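Local coordinates for protein phosphodiesterase (Pseudomonas aeruginosa, PDB 4G75) that is a colicin M-like bacteriocin that probably kills related bacteria by hydrolysing a lipid-linked precursor of peptidoglycan, a metal-dependent phosphodiesterase activity, at residues D88-P93 with G125-D130. Residues are numbered along the deposited sequence; the frame is centred on the assembly and turned at random.
Sequences DIFDLP and GIPSWD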
loop_
_atom_site.group_PDB
_atom_site.type_symbol
_atom_site.label_atom_id
_atom_site.label_comp_id
_atom_site.label_asym_id
_atom_site.label_seq_id
_atom_site.Cartn_x
_atom_site.Cartn_y
_atom_site.Cartn_z
ATOM N N ASP A 88 0.156 -15.489 3.177
ATOM C CA ASP A 88 -0.376 -14.133 3.292
ATOM C C ASP A 88 0.364 -13.205 2.322
ATOM O O ASP A 88 -0.235 -12.320 1.708
ATOM C CB ASP A 88 -0.249 -13.596 4.725
ATOM C CG ASP A 88 -1.403 -14.016 5.631
ATOM O OD1 ASP A 88 -2.208 -14.908 5.254
ATOM O OD2 ASP A 88 -1.494 -13.446 6.742
ATOM N N ILE A 89 1.672 -13.409 2.185
ATOM C CA ILE A 89 2.455 -12.617 1.238
ATOM C C ILE A 89 1.966 -12.876 -0.192
ATOM O O ILE A 89 1.957 -11.981 -1.033
ATOM C CB ILE A 89 3.971 -12.884 1.392
ATOM C CG1 ILE A 89 4.472 -12.318 2.724
ATOM C CG2 ILE A 89 4.770 -12.275 0.231
ATOM C CD1 ILE A 89 4.214 -10.841 2.902
ATOM N N PHE A 90 1.513 -14.095 -0.452
ATOM C CA PHE A 90 0.910 -14.420 -1.742
ATOM C C PHE A 90 -0.469 -13.775 -1.898
ATOM O O PHE A 90 -0.776 -13.211 -2.940
ATOM C CB PHE A 90 0.803 -15.944 -1.896
ATOM C CG PHE A 90 0.278 -16.404 -3.238
ATOM C CD1 PHE A 90 1.100 -16.416 -4.357
ATOM C CD2 PHE A 90 -1.022 -16.876 -3.367
ATOM C CE1 PHE A 90 0.626 -16.868 -5.589
ATOM C CE2 PHE A 90 -1.499 -17.329 -4.593
ATOM C CZ PHE A 90 -0.676 -17.318 -5.708
ATOM N N ASP A 91 -1.292 -13.859 -0.858
ATOM C CA ASP A 91 -2.697 -13.467 -0.946
ATOM C C ASP A 91 -2.926 -11.963 -0.940
ATOM O O ASP A 91 -3.785 -11.456 -1.670
ATOM C CB ASP A 91 -3.503 -14.086 0.197
ATOM C CG ASP A 91 -3.742 -15.571 0.007
ATOM O OD1 ASP A 91 -3.594 -16.056 -1.135
ATOM O OD2 ASP A 91 -4.080 -16.244 1.003
ATOM N N LEU A 92 -2.175 -11.256 -0.102
ATOM C CA LEU A 92 -2.381 -9.822 0.065
ATOM C C LEU A 92 -2.307 -8.997 -1.236
ATOM O O LEU A 92 -3.164 -8.147 -1.475
ATOM C CB LEU A 92 -1.467 -9.262 1.163
ATOM C CG LEU A 92 -1.935 -9.599 2.588
ATOM C CD1 LEU A 92 -0.789 -9.479 3.587
ATOM C CD2 LEU A 92 -3.130 -8.731 3.006
ATOM N N PRO A 93 -1.299 -9.241 -2.089
ATOM C CA PRO A 93 -1.284 -8.444 -3.326
ATOM C C PRO A 93 -2.456 -8.766 -4.241
ATOM O O PRO A 93 -2.899 -7.896 -4.996
ATOM C CB PRO A 93 0.021 -8.870 -4.017
ATOM C CG PRO A 93 0.835 -9.510 -2.976
ATOM C CD PRO A 93 -0.096 -10.074 -1.947
ATOM N N GLY A 125 8.647 -24.286 -6.211
ATOM C CA GLY A 125 7.653 -23.565 -6.991
ATOM C C GLY A 125 6.268 -23.387 -6.387
ATOM O O GLY A 125 5.325 -23.019 -7.092
ATOM N N ILE A 126 6.135 -23.649 -5.091
ATOM C CA ILE A 126 4.887 -23.377 -4.387
ATOM C C ILE A 126 5.142 -22.377 -3.270
ATOM O O ILE A 126 5.944 -22.642 -2.376
ATOM C CB ILE A 126 4.295 -24.653 -3.765
ATOM C CG1 ILE A 126 3.969 -25.682 -4.849
ATOM C CG2 ILE A 126 3.057 -24.322 -2.948
ATOM C CD1 ILE A 126 3.341 -26.953 -4.315
ATOM N N PRO A 127 4.465 -21.214 -3.312
ATOM C CA PRO A 127 3.492 -20.804 -4.331
ATOM C C PRO A 127 4.170 -20.310 -5.606
ATOM O O PRO A 127 5.376 -20.070 -5.606
ATOM C CB PRO A 127 2.769 -19.613 -3.676
ATOM C CG PRO A 127 3.299 -19.520 -2.268
ATOM C CD PRO A 127 4.633 -20.179 -2.282
ATOM N N SER A 128 3.382 -20.142 -6.665
ATOM C CA SER A 128 3.868 -19.599 -7.927
ATOM C C SER A 128 3.780 -18.076 -7.913
ATOM O O SER A 128 2.695 -17.511 -8.053
ATOM C CB SER A 128 3.044 -20.159 -9.088
ATOM O OG SER A 128 3.340 -19.488 -10.300
ATOM N N TRP A 129 4.927 -17.419 -7.757
ATOM C CA TRP A 129 4.975 -15.972 -7.552
ATOM C C TRP A 129 4.789 -15.138 -8.820
ATOM O O TRP A 129 4.480 -13.950 -8.742
ATOM C CB TRP A 129 6.290 -15.581 -6.872
ATOM C CG TRP A 129 6.469 -16.206 -5.512
ATOM C CD1 TRP A 129 7.335 -17.212 -5.175
ATOM C CD2 TRP A 129 5.759 -15.871 -4.313
ATOM N NE1 TRP A 129 7.208 -17.518 -3.837
ATOM C CE2 TRP A 129 6.245 -16.714 -3.288
ATOM C CE3 TRP A 129 4.758 -14.946 -4.006
ATOM C CZ2 TRP A 129 5.772 -16.646 -1.980
ATOM C CZ3 TRP A 129 4.288 -14.884 -2.702
ATOM C CH2 TRP A 129 4.794 -15.729 -1.709
ATOM N N ASP A 130 4.982 -15.752 -9.981
ATOM C CA ASP A 130 4.912 -15.022 -11.244
ATOM C C ASP A 130 3.480 -14.615 -11.589
ATOM O O ASP A 130 2.676 -15.439 -12.023
ATOM C CB ASP A 130 5.516 -15.856 -12.378
ATOM C CG ASP A 130 5.613 -15.084 -13.681
ATOM O OD1 ASP A 130 5.789 -13.848 -13.633
ATOM O OD2 ASP A 130 5.519 -15.716 -14.756
#
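Phe90 and Trp129 meet as an offset edge-to-face pair, the edge of the phenyl ring turned toward the face of the indole's six-membered ring, with planes at 69° and centroids 5.8 Å apart. The tight part lies close to the helix backbone: Trp129 CZ3 comes within 3.5 Å of Phe90 CA and 3.7 Å of Phe90 CB, so the indole rests on the helix itself. The gamma-methyl CG2 of Ile89 approaches the indole obliquely, 4.0 Å from Trp129 CZ3. A broad, flat tryptophan suits this place because it can reach both helix residues at once. CB of Phe90 points toward the loop, and CG, anti to the backbone N (chi1 -176°), lies beside the carbonyl carbon. Pro127 CB lies over one face of the Phe90 ring, 4.1 Å from the centroid, in a CH-pi contact. The rigid proline follows a cis peptide bond, and its CG sits above one face of the Trp129 indole, offset toward the rim, so the pyrrolidine ring touches both aromatics. Packing thins toward Ser128, whose CB stays 5.4 Å from Phe90 CE1; a small polar residue fits here, its side chain turned to solvent, while Ser128 O lies in the ring plane at its edge, 3.3 Å from Phe90 CE1. No hydrogen bond crosses the contact. Arg131 adds a cation-pi contact to Phe90 and a hydrogen bond to its carbonyl O. In the helical part of the molecule, away from the magnesium site, the loop thus packs against helix 81-102, while Trp129 also touches Thr153 and Ile89 touches Ala149 of helix 143-153.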